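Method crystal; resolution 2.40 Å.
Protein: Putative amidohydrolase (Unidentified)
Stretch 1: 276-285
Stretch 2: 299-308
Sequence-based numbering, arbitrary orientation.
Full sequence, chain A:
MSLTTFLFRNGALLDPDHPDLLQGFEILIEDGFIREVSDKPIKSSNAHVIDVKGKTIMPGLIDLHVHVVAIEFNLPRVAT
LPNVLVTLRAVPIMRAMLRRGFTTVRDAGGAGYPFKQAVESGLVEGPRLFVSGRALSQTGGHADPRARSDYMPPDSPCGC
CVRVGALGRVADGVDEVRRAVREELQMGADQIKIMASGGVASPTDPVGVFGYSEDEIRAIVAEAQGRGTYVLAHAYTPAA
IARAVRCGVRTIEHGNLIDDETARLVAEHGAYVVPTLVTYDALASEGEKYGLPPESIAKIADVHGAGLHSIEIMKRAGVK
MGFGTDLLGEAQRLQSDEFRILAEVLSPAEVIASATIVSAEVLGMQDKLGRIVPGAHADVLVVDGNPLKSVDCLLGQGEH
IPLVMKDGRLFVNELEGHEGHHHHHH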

# COMPACT_ATOMS: atom_id res chain seq x y z
N THR A 276 1.75 3.83 43.52
CA THR A 276 2.50 2.61 43.26
C THR A 276 3.94 2.74 43.77
O THR A 276 4.90 2.50 43.04
CB THR A 276 2.47 2.24 41.76
OG1 THR A 276 3.03 3.31 40.98
CG2 THR A 276 1.03 1.99 41.31
N LEU A 277 4.06 3.12 45.05
CA LEU A 277 5.34 3.51 45.68
C LEU A 277 6.47 2.47 45.62
O LEU A 277 7.63 2.81 45.42
CB LEU A 277 5.11 3.92 47.14
CG LEU A 277 4.07 5.02 47.37
CD1 LEU A 277 3.93 5.34 48.85
CD2 LEU A 277 4.45 6.26 46.59
N VAL A 278 6.13 1.21 45.83
CA VAL A 278 7.15 0.16 45.91
C VAL A 278 8.01 0.11 44.64
O VAL A 278 9.20 -0.22 44.70
CB VAL A 278 6.50 -1.21 46.17
CG1 VAL A 278 5.53 -1.57 45.03
CG2 VAL A 278 7.57 -2.28 46.37
N THR A 279 7.41 0.43 43.50
CA THR A 279 8.12 0.35 42.24
C THR A 279 9.26 1.35 42.15
O THR A 279 10.32 1.04 41.62
CB THR A 279 7.18 0.53 41.04
OG1 THR A 279 7.92 0.29 39.83
CG2 THR A 279 6.61 1.93 41.01
N TYR A 280 9.05 2.55 42.68
CA TYR A 280 10.10 3.57 42.64
C TYR A 280 11.30 3.20 43.51
O TYR A 280 12.45 3.36 43.09
CB TYR A 280 9.52 4.95 42.98
CG TYR A 280 8.29 5.22 42.14
CD1 TYR A 280 8.38 5.20 40.75
CD2 TYR A 280 7.05 5.45 42.72
CE1 TYR A 280 7.27 5.42 39.96
CE2 TYR A 280 5.93 5.67 41.92
CZ TYR A 280 6.05 5.65 40.54
OH TYR A 280 4.97 5.86 39.72
N ASP A 281 11.03 2.66 44.69
CA ASP A 281 12.09 2.17 45.57
C ASP A 281 12.94 1.08 44.91
O ASP A 281 14.13 0.94 45.21
CB ASP A 281 11.49 1.64 46.87
CG ASP A 281 10.96 2.75 47.76
OD1 ASP A 281 10.63 2.47 48.94
OD2 ASP A 281 10.88 3.91 47.29
N ALA A 282 12.33 0.30 44.01
CA ALA A 282 13.02 -0.80 43.34
C ALA A 282 13.80 -0.34 42.12
O ALA A 282 14.89 -0.84 41.85
CB ALA A 282 12.03 -1.89 42.96
N LEU A 283 13.23 0.59 41.36
CA LEU A 283 13.92 1.11 40.19
C LEU A 283 15.25 1.73 40.60
O LEU A 283 16.26 1.60 39.91
CB LEU A 283 13.05 2.14 39.46
CG LEU A 283 11.84 1.59 38.70
CD1 LEU A 283 10.94 2.71 38.22
CD2 LEU A 283 12.30 0.71 37.53
N ALA A 284 15.25 2.40 41.75
CA ALA A 284 16.46 3.02 42.28
C ALA A 284 17.46 1.98 42.78
O ALA A 284 18.65 2.09 42.52
CB ALA A 284 16.11 4.01 43.39
N SER A 285 16.97 0.96 43.49
CA SER A 285 17.82 -0.03 44.15
C SER A 285 18.51 -1.02 43.21
O SER A 285 19.70 -1.30 43.35
CB SER A 285 17.02 -0.83 45.19
OG SER A 285 16.28 0.03 46.04
N LYS A 299 15.44 9.26 35.21
CA LYS A 299 14.11 9.82 35.44
C LYS A 299 13.49 9.48 36.81
O LYS A 299 12.53 10.11 37.24
CB LYS A 299 13.16 9.46 34.30
CG LYS A 299 13.39 10.29 33.05
CD LYS A 299 12.36 10.00 31.97
CE LYS A 299 12.59 8.64 31.33
NZ LYS A 299 11.52 8.31 30.35
N ILE A 300 14.06 8.48 37.48
CA ILE A 300 13.51 8.02 38.76
C ILE A 300 13.42 9.12 39.82
O ILE A 300 12.36 9.33 40.42
CB ILE A 300 14.33 6.84 39.31
CG1 ILE A 300 14.46 5.74 38.25
CG2 ILE A 300 13.70 6.30 40.59
CD1 ILE A 300 15.38 4.60 38.63
N ALA A 301 14.53 9.82 40.04
CA ALA A 301 14.64 10.78 41.14
C ALA A 301 13.54 11.83 41.08
O ALA A 301 13.14 12.39 42.11
CB ALA A 301 16.01 11.44 41.14
N ASP A 302 13.04 12.09 39.88
CA ASP A 302 12.01 13.10 39.66
C ASP A 302 10.80 12.88 40.57
O ASP A 302 10.29 13.84 41.16
CB ASP A 302 11.56 13.11 38.19
CG ASP A 302 12.66 13.53 37.23
OD1 ASP A 302 12.55 13.22 36.02
OD2 ASP A 302 13.64 14.18 37.67
N VAL A 303 10.35 11.63 40.67
CA VAL A 303 9.10 11.32 41.36
C VAL A 303 9.28 10.51 42.64
O VAL A 303 8.43 10.53 43.52
CB VAL A 303 8.12 10.56 40.43
CG1 VAL A 303 7.91 11.32 39.13
CG2 VAL A 303 8.61 9.14 40.14
N HIS A 304 10.39 9.79 42.74
CA HIS A 304 10.61 8.83 43.81
C HIS A 304 10.47 9.39 45.24
O HIS A 304 9.80 8.78 46.08
CB HIS A 304 11.96 8.13 43.62
CG HIS A 304 12.32 7.20 44.73
ND1 HIS A 304 13.62 6.79 44.96
CD2 HIS A 304 11.57 6.61 45.69
CE1 HIS A 304 13.65 5.98 46.00
NE2 HIS A 304 12.41 5.86 46.47
N GLY A 305 11.09 10.54 45.50
CA GLY A 305 11.10 11.11 46.85
C GLY A 305 9.82 11.78 47.34
O GLY A 305 9.64 11.99 48.54
N ALA A 306 8.92 12.12 46.41
CA ALA A 306 7.69 12.83 46.75
C ALA A 306 6.55 11.86 47.09
O ALA A 306 5.54 12.25 47.71
CB ALA A 306 7.28 13.73 45.60
N GLY A 307 6.71 10.61 46.67
CA GLY A 307 5.67 9.60 46.83
C GLY A 307 5.13 9.45 48.24
O GLY A 307 3.92 9.51 48.46
N LEU A 308 6.02 9.24 49.20
CA LEU A 308 5.60 9.06 50.58
C LEU A 308 4.73 10.24 51.03
O LEU A 308 3.69 10.06 51.65
CB LEU A 308 6.82 8.91 51.49
CG LEU A 308 6.74 7.96 52.69
CD1 LEU A 308 6.26 6.57 52.29
CD2 LEU A 308 8.09 7.87 53.41

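Helices running in nearly opposite directions often meet through residues spaced three or four apart, whose rotamers decide how the gap is filled. In this putative amidohydrolase, helix 277-285 and the weakly bonded helix about 300-304 cross at 147°, their axes 9.9 Å apart at closest approach; the two stretches bury 439 Å², both sides summed. Leu277, Tyr280, Leu283 and Ala284 supply the apolar part of one side. Both leucines are m,t, with CA-to-CB toward the other stretch. Ile300, with chi1 m and chi2 t, packs as a whole against Leu283 and Ala284, its CD1 3.5 Å from Leu283 CB and its CG2 4.3 Å from Ala284 CB. Tyr280, at chi1 m, offers a ring face to Val303, whose CG2 sits 4.2 Å from the ring centroid in a CH-pi contact. Tyr280 is buried, and its OH is hydrogen-bonded elsewhere in the structure. Gly307 leaves room for Leu277 CD2, which packs 3.6 Å from Gly307 CA; an ideal CB would lie 2.7 Å from Leu277 CD2. The one hydrogen bond between the stretches joins two partly exposed residues. His304, chi1 t, and Asp281, chi1 m, both start from CA-to-CB bonds not directed at the partner, yet their ends converge, giving a weak hydrogen bond from His304 NE2 to Asp281 OD2 (2.6 Å, 127°).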